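Mandelate racemase/muconate lactonizing protein (Alicyclobacillus acidocaldarius LAA1, PDB 3QLD) is of unknown function but belongs to the enolase superfamily, joining an alpha+beta N-terminal domain to a TIM-barrel-type C-terminal domain. Local coordinates at residues Gly175-Ala180 with Gly199-Glu204; Glu254-Ala259 with Leu284-Glu289; Ala341-Glu344 with Ile348-Pro351. All blocks are in the same frame, centred on the assembly; numbering follows the deposited sequence.

Contact 1: residues Gly175-Ala180 with Gly199-Glu204; sequences GRDRAA and GSYRPE
Tyr201 and Asp177 join two neighbouring beta-alpha loops of the barrel domain, which follow the adjacent parallel strands 167-171 and 192-196. The tight part is a single hydrogen bond: Tyr201 OH donates to Asp177 OD2 over 2.7 Å, using the anti lone pair of that oxygen. The carboxylate lies at the edge of the phenol ring, and the two planes are only 17° apart, so the acid extends the ring almost within its own plane. Asp177 CB also sits close by, 3.1 Å from Tyr201 OH. Asp177 reaches this position with CG between its backbone N and carbonyl carbon (chi1 43°).

The other carboxylate oxygen is engaged as well. Asp177 is the N-cap residue of helix 178-187, but instead of a capping bond its OD1 accepts from the N of the next residue, Arg178, at 2.6 Å. One bond to each oxygen fixes the rotation of the carboxylate. Both touching residues are buried, and helix 206-211 packs on them, Val208 touching Asp177 and Tyr201 alike.

The rest is loose. The interface buries just 84 Å² in total, and exposed Arg202 turns to its own loop instead of crossing to the other. There, Arg202 NH1 donates to Gly199 O at 2.9 Å, and the same Arg202 NH1 reaches Tyr201 O, also at 2.9 Å, from above the carbonyl plane, 73° out of it.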
# COMPACT_ATOMS: atom_id res chain seq x y z
N GLY A 175 13.11 -1.04 -27.94
CA GLY A 175 13.18 -0.41 -29.26
C GLY A 175 13.94 0.89 -29.22
O GLY A 175 14.30 1.43 -30.29
N ARG A 176 14.14 1.42 -28.02
CA ARG A 176 14.88 2.68 -27.82
C ARG A 176 15.72 2.45 -26.58
O ARG A 176 15.48 3.01 -25.54
CB ARG A 176 13.92 3.86 -27.65
CG ARG A 176 12.45 3.54 -28.10
CD ARG A 176 11.63 4.69 -28.75
NE ARG A 176 11.95 6.02 -28.21
CZ ARG A 176 11.05 6.92 -27.80
NH1 ARG A 176 11.47 8.10 -27.34
NH2 ARG A 176 9.74 6.65 -27.85
N ASP A 177 16.74 1.61 -26.74
CA ASP A 177 17.62 1.25 -25.64
C ASP A 177 19.07 1.07 -26.14
O ASP A 177 19.92 1.89 -25.80
CB ASP A 177 17.12 -0.01 -24.86
CG ASP A 177 16.59 -1.14 -25.78
OD1 ASP A 177 17.04 -1.31 -26.93
OD2 ASP A 177 15.71 -1.91 -25.34
N ARG A 178 19.31 0.02 -26.91
CA ARG A 178 20.68 -0.35 -27.34
C ARG A 178 21.36 0.83 -28.10
O ARG A 178 22.52 1.15 -27.85
CB ARG A 178 20.65 -1.63 -28.19
CG ARG A 178 22.01 -2.28 -28.33
CD ARG A 178 22.09 -3.26 -29.49
NE ARG A 178 23.48 -3.60 -29.82
CZ ARG A 178 24.02 -3.62 -31.05
NH1 ARG A 178 23.30 -3.29 -32.13
NH2 ARG A 178 25.30 -3.98 -31.21
N ALA A 179 20.61 1.48 -28.99
CA ALA A 179 21.21 2.53 -29.85
C ALA A 179 21.70 3.77 -29.06
O ALA A 179 22.86 4.27 -29.21
CB ALA A 179 20.24 2.91 -30.96
N ALA A 180 20.82 4.26 -28.18
CA ALA A 180 21.19 5.34 -27.28
C ALA A 180 22.38 4.97 -26.41
O ALA A 180 23.34 5.76 -26.35
CB ALA A 180 19.98 5.77 -26.41
N GLY A 199 9.70 0.08 -15.79
CA GLY A 199 8.77 -1.06 -15.98
C GLY A 199 8.27 -1.38 -17.38
O GLY A 199 7.26 -2.09 -17.56
N SER A 200 9.03 -0.96 -18.38
CA SER A 200 8.63 -1.00 -19.73
C SER A 200 8.95 -2.34 -20.39
O SER A 200 8.49 -2.60 -21.49
CB SER A 200 9.25 0.22 -20.46
OG SER A 200 10.66 0.10 -20.66
N TYR A 201 9.79 -3.18 -19.75
CA TYR A 201 10.13 -4.51 -20.29
C TYR A 201 9.23 -5.63 -19.69
O TYR A 201 8.61 -5.49 -18.60
CB TYR A 201 11.61 -4.87 -20.09
CG TYR A 201 12.51 -3.90 -20.84
CD1 TYR A 201 13.05 -4.24 -22.10
CD2 TYR A 201 12.74 -2.65 -20.34
CE1 TYR A 201 13.91 -3.33 -22.82
CE2 TYR A 201 13.59 -1.69 -21.05
CZ TYR A 201 14.13 -2.05 -22.29
OH TYR A 201 14.89 -1.09 -22.93
N ARG A 202 9.22 -6.75 -20.40
CA ARG A 202 8.50 -7.95 -20.02
C ARG A 202 9.48 -9.12 -20.09
O ARG A 202 10.55 -9.01 -20.70
CB ARG A 202 7.37 -8.18 -21.03
CG ARG A 202 6.28 -7.08 -21.00
CD ARG A 202 5.60 -6.94 -19.63
NE ARG A 202 4.62 -5.84 -19.68
CZ ARG A 202 4.89 -4.56 -19.52
NH1 ARG A 202 6.12 -4.13 -19.23
NH2 ARG A 202 3.89 -3.68 -19.64
N PRO A 203 9.13 -10.27 -19.48
CA PRO A 203 10.09 -11.36 -19.53
C PRO A 203 10.59 -11.80 -20.92
O PRO A 203 11.78 -12.20 -21.04
CB PRO A 203 9.37 -12.47 -18.80
CG PRO A 203 8.56 -11.72 -17.77
CD PRO A 203 8.00 -10.58 -18.59
N GLU A 204 9.74 -11.68 -21.95
CA GLU A 204 10.12 -11.99 -23.34
C GLU A 204 11.23 -11.09 -23.93
O GLU A 204 11.85 -11.43 -24.92
CB GLU A 204 8.90 -11.93 -24.28
CG GLU A 204 7.89 -12.96 -23.98
CD GLU A 204 6.78 -12.45 -23.07
OE1 GLU A 204 7.05 -11.61 -22.16
OE2 GLU A 204 5.63 -12.95 -23.26

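Contact 2: residues Glu254-Ala259 with Leu284-Glu289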
# COMPACT_ATOMS: atom_id res chain seq x y z
N GLU A 254 10.62 -6.38 2.26
CA GLU A 254 10.66 -6.57 0.80
C GLU A 254 12.11 -6.63 0.30
O GLU A 254 12.43 -7.31 -0.64
CB GLU A 254 9.93 -5.44 0.10
CG GLU A 254 8.47 -5.80 -0.37
CD GLU A 254 7.87 -4.70 -1.27
OE1 GLU A 254 7.84 -3.52 -0.84
OE2 GLU A 254 7.44 -5.02 -2.42
N LEU A 255 12.96 -5.84 0.92
CA LEU A 255 14.40 -5.85 0.64
C LEU A 255 14.97 -7.19 1.03
O LEU A 255 15.75 -7.73 0.29
CB LEU A 255 15.14 -4.74 1.40
CG LEU A 255 16.67 -4.65 1.07
CD1 LEU A 255 16.90 -4.31 -0.39
CD2 LEU A 255 17.31 -3.57 1.93
N LYS A 256 14.61 -7.74 2.19
CA LYS A 256 15.00 -9.14 2.55
C LYS A 256 14.63 -10.18 1.49
O LYS A 256 15.45 -11.07 1.15
CB LYS A 256 14.50 -9.57 3.96
CG LYS A 256 15.31 -8.93 5.06
CD LYS A 256 14.76 -9.28 6.50
CE LYS A 256 15.62 -8.54 7.54
NZ LYS A 256 15.34 -8.93 8.98
N LEU A 257 13.41 -10.06 0.96
CA LEU A 257 12.91 -10.98 -0.04
C LEU A 257 13.72 -10.77 -1.36
O LEU A 257 14.12 -11.74 -2.03
CB LEU A 257 11.40 -10.75 -0.28
CG LEU A 257 10.84 -11.52 -1.50
CD1 LEU A 257 10.94 -13.09 -1.30
CD2 LEU A 257 9.44 -11.10 -1.87
N THR A 258 13.91 -9.50 -1.74
CA THR A 258 14.76 -9.18 -2.93
C THR A 258 16.10 -9.87 -2.90
O THR A 258 16.49 -10.55 -3.87
CB THR A 258 14.97 -7.66 -3.05
OG1 THR A 258 13.71 -7.07 -3.28
CG2 THR A 258 15.87 -7.33 -4.24
N ALA A 259 16.77 -9.72 -1.76
CA ALA A 259 18.08 -10.29 -1.53
C ALA A 259 18.02 -11.82 -1.54
O ALA A 259 18.91 -12.46 -2.08
CB ALA A 259 18.64 -9.76 -0.22
N LEU A 284 19.89 -0.15 4.93
CA LEU A 284 21.29 -0.15 4.54
C LEU A 284 22.04 -1.34 5.20
O LEU A 284 22.95 -1.90 4.60
CB LEU A 284 21.96 1.17 4.92
CG LEU A 284 21.50 2.38 4.12
CD1 LEU A 284 22.33 3.64 4.43
CD2 LEU A 284 21.51 2.08 2.60
N ASP A 285 21.66 -1.69 6.42
CA ASP A 285 22.23 -2.86 7.13
C ASP A 285 22.01 -4.08 6.28
O ASP A 285 22.95 -4.82 5.99
CB ASP A 285 21.55 -3.11 8.49
CG ASP A 285 22.21 -2.34 9.59
OD1 ASP A 285 23.31 -1.80 9.34
OD2 ASP A 285 21.65 -2.25 10.72
N VAL A 286 20.75 -4.30 5.92
CA VAL A 286 20.37 -5.48 5.15
C VAL A 286 20.99 -5.48 3.75
O VAL A 286 21.41 -6.55 3.27
CB VAL A 286 18.82 -5.69 5.07
CG1 VAL A 286 18.44 -6.87 4.08
CG2 VAL A 286 18.23 -5.99 6.45
N ALA A 287 21.05 -4.32 3.09
CA ALA A 287 21.67 -4.28 1.74
C ALA A 287 23.20 -4.59 1.79
O ALA A 287 23.75 -5.35 0.93
CB ALA A 287 21.43 -2.98 1.05
N GLY A 288 23.87 -3.99 2.77
CA GLY A 288 25.32 -4.26 2.98
C GLY A 288 25.57 -5.75 3.29
O GLY A 288 26.46 -6.32 2.68
N GLU A 289 24.79 -6.37 4.18
CA GLU A 289 24.92 -7.83 4.51
C GLU A 289 24.77 -8.69 3.23
O GLU A 289 25.43 -9.75 3.05
CB GLU A 289 23.83 -8.31 5.49
CG GLU A 289 23.77 -7.75 6.91
CD GLU A 289 22.35 -7.90 7.58
OE1 GLU A 289 21.67 -8.97 7.44
OE2 GLU A 289 21.88 -6.92 8.25
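Val286 meets Leu255 and Lys256 where two outer helices of the barrel domain run side by side. Leu255 CD2 approaches Val286 CB to 4.1 Å, the leucine and the valine passing with their tips pointing opposite ways. The same methyl, Leu255 CD2, lies 4.3 Å from Ala287 CB, bridging two consecutive residues of the facing helix. Lys256 runs across the valine roughly perpendicular to it and gives it two methylenes: Lys256 CG is 3.9 Å from Val286 CG1, and Lys256 CE is 3.8 Å from Val286 CG2. The lysine chain is stretched straight from CG onward, which is how methylenes so far apart can each meet a different branch of one valine.

The next shell is the pair of backbones. Segments 254-259 and 284-289 run nearly parallel, their axes 7° apart and 9.9 Å distant at closest approach, as expected of neighbouring outer helices round a beta/alpha barrel. Strand 266-269 lies between the two helices in sequence and touches both from the inside, through Leu267 on Leu255 and Val269 on Leu284. Within helix 252-261, Glu254 O accepts from both Thr258 N and Thr258 OG1, which arrive from opposite faces of the carbonyl plane. Farther round this helix, Leu257 packs on Phe230 of the second subunit.

No hydrogen bond crosses between the segments, so dispersion and burial carry the contact. The opposite charges of Lys256 NZ and Glu289 OE1, 6.5 Å apart, are not in contact and can probably add only a weak long-range attraction near the exposed Lys256.

Contact 3: residues Ala341-Glu344 with Ile348-Pro351; sequences AFVE and IQVP
The short strand 347-349, which runs antiparallel beside strand 137-144 in the barrel sheet, meets the incoming loop 341-344 through Ile348 and Gln349. The chain turns back within three residues, bringing the CA atoms of Phe342 and Ile348 to 4.7 Å. No hydrogen bond is found between the two segments; the contact is packing of side chains against each other and against backbone.

Two groupings of atoms make up the contact. In the first, Ile348 CG1 lies against the Phe342 ring, 4.0 Å from Phe342 CD1 in an oblique approach. The same methylene is 3.9 Å from Ala341 O, and its sister branch Ile348 CG2 comes within 4.0 Å of that carbonyl oxygen. In the second, Val343 points into the strand backbone. Its CG1 stands between the backbone N and the carbonyl carbon (chi1 60°), which carries this methyl over the face of the peptide joining Ile348 to Gln349: Val343 CG1 is 3.5 Å from Gln349 N and 3.8 Å from Ile348 C. The aliphatic start of Gln349 lies alongside, with its CB 4.2 Å from Val343 CB.

The surroundings set both halves in place. Ile348 is bonded through its backbone to Val138, and its buried side chain also touches Val140 and Leu310 of helix 303-313. The Phe342 ring packs edge-to-face with Phe165, while Arg137 lies against both Val343 and Gln349.

Apolar branches of Phe342, Val343 and Ile348 thus do most of the packing, against each other and against the peptide. Where the Val343 CG1 methyl lies over the Ile348-Gln349 peptide, the chemistry implies a weak, non-directional contact with a polar backbone group.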
# COMPACT_ATOMS: atom_id res chain seq x y z
N ALA A 341 22.98 24.09 -3.77
CA ALA A 341 23.77 24.30 -4.99
C ALA A 341 25.01 23.42 -5.00
O ALA A 341 25.39 22.92 -3.97
CB ALA A 341 24.20 25.80 -5.14
N PHE A 342 25.63 23.25 -6.16
CA PHE A 342 26.91 22.57 -6.23
C PHE A 342 27.95 23.30 -5.36
O PHE A 342 28.01 24.54 -5.39
CB PHE A 342 27.40 22.59 -7.68
CG PHE A 342 26.71 21.61 -8.61
CD1 PHE A 342 26.44 20.28 -8.21
CD2 PHE A 342 26.36 21.99 -9.91
CE1 PHE A 342 25.84 19.36 -9.10
CE2 PHE A 342 25.76 21.09 -10.79
CZ PHE A 342 25.50 19.76 -10.39
N VAL A 343 28.72 22.55 -4.57
CA VAL A 343 29.94 23.09 -3.96
C VAL A 343 31.15 23.11 -4.96
O VAL A 343 32.06 23.96 -4.87
CB VAL A 343 30.31 22.33 -2.64
CG1 VAL A 343 30.56 20.84 -2.87
CG2 VAL A 343 31.51 22.97 -1.95
N GLU A 344 31.14 22.15 -5.88
CA GLU A 344 32.02 22.08 -7.07
C GLU A 344 31.16 21.45 -8.16
O GLU A 344 30.11 20.88 -7.85
CB GLU A 344 33.27 21.19 -6.83
CG GLU A 344 34.26 21.63 -5.75
CD GLU A 344 34.97 22.96 -6.01
OE1 GLU A 344 34.88 23.52 -7.14
OE2 GLU A 344 35.63 23.48 -5.07
N ILE A 348 27.85 18.10 -4.17
CA ILE A 348 27.10 18.90 -3.25
C ILE A 348 27.63 18.62 -1.87
O ILE A 348 27.98 17.48 -1.54
CB ILE A 348 25.52 18.64 -3.33
CG1 ILE A 348 24.98 19.11 -4.66
CG2 ILE A 348 24.78 19.39 -2.24
CD1 ILE A 348 23.37 19.00 -4.90
N GLN A 349 27.75 19.68 -1.07
CA GLN A 349 28.23 19.53 0.27
C GLN A 349 27.06 18.93 1.01
O GLN A 349 25.93 19.43 0.90
CB GLN A 349 28.58 20.88 0.89
CG GLN A 349 29.27 20.82 2.28
CD GLN A 349 30.78 20.52 2.16
OE1 GLN A 349 31.39 19.94 3.06
NE2 GLN A 349 31.37 20.90 1.02
N VAL A 350 27.35 17.91 1.79
CA VAL A 350 26.43 17.38 2.77
C VAL A 350 26.09 18.40 3.85
O VAL A 350 26.97 18.88 4.53
CB VAL A 350 27.03 16.10 3.39
CG1 VAL A 350 26.23 15.58 4.59
CG2 VAL A 350 27.17 15.04 2.33
N PRO A 351 24.77 18.72 4.03
CA PRO A 351 24.27 19.61 5.09
C PRO A 351 24.73 19.24 6.51
O PRO A 351 24.57 18.09 7.00
CB PRO A 351 22.72 19.44 4.99
CG PRO A 351 22.50 19.20 3.48
CD PRO A 351 23.71 18.35 3.06

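Overall arrangement
Followed from the N terminus, the three contacts come in series, none nested in or crossing another, and all belong to the C-terminal barrel domain. Contact 1 closes a loop of 18 intervening residues that takes in most of helix 178-187 and strand 192-196, tying one beta-alpha loop to the next. Contact 2 spans 24 residues including strand 266-269 and joins neighbouring outer helices. Contact 3 is a local turn that brings the loop after helix 303-313 back onto strand 347-349. Nearest atoms are about 14 Å (contacts 1 and 2), 21 Å (1 and 3) and 13 Å (2 and 3) apart; no pair touches, and each lies in a separate part of the domain.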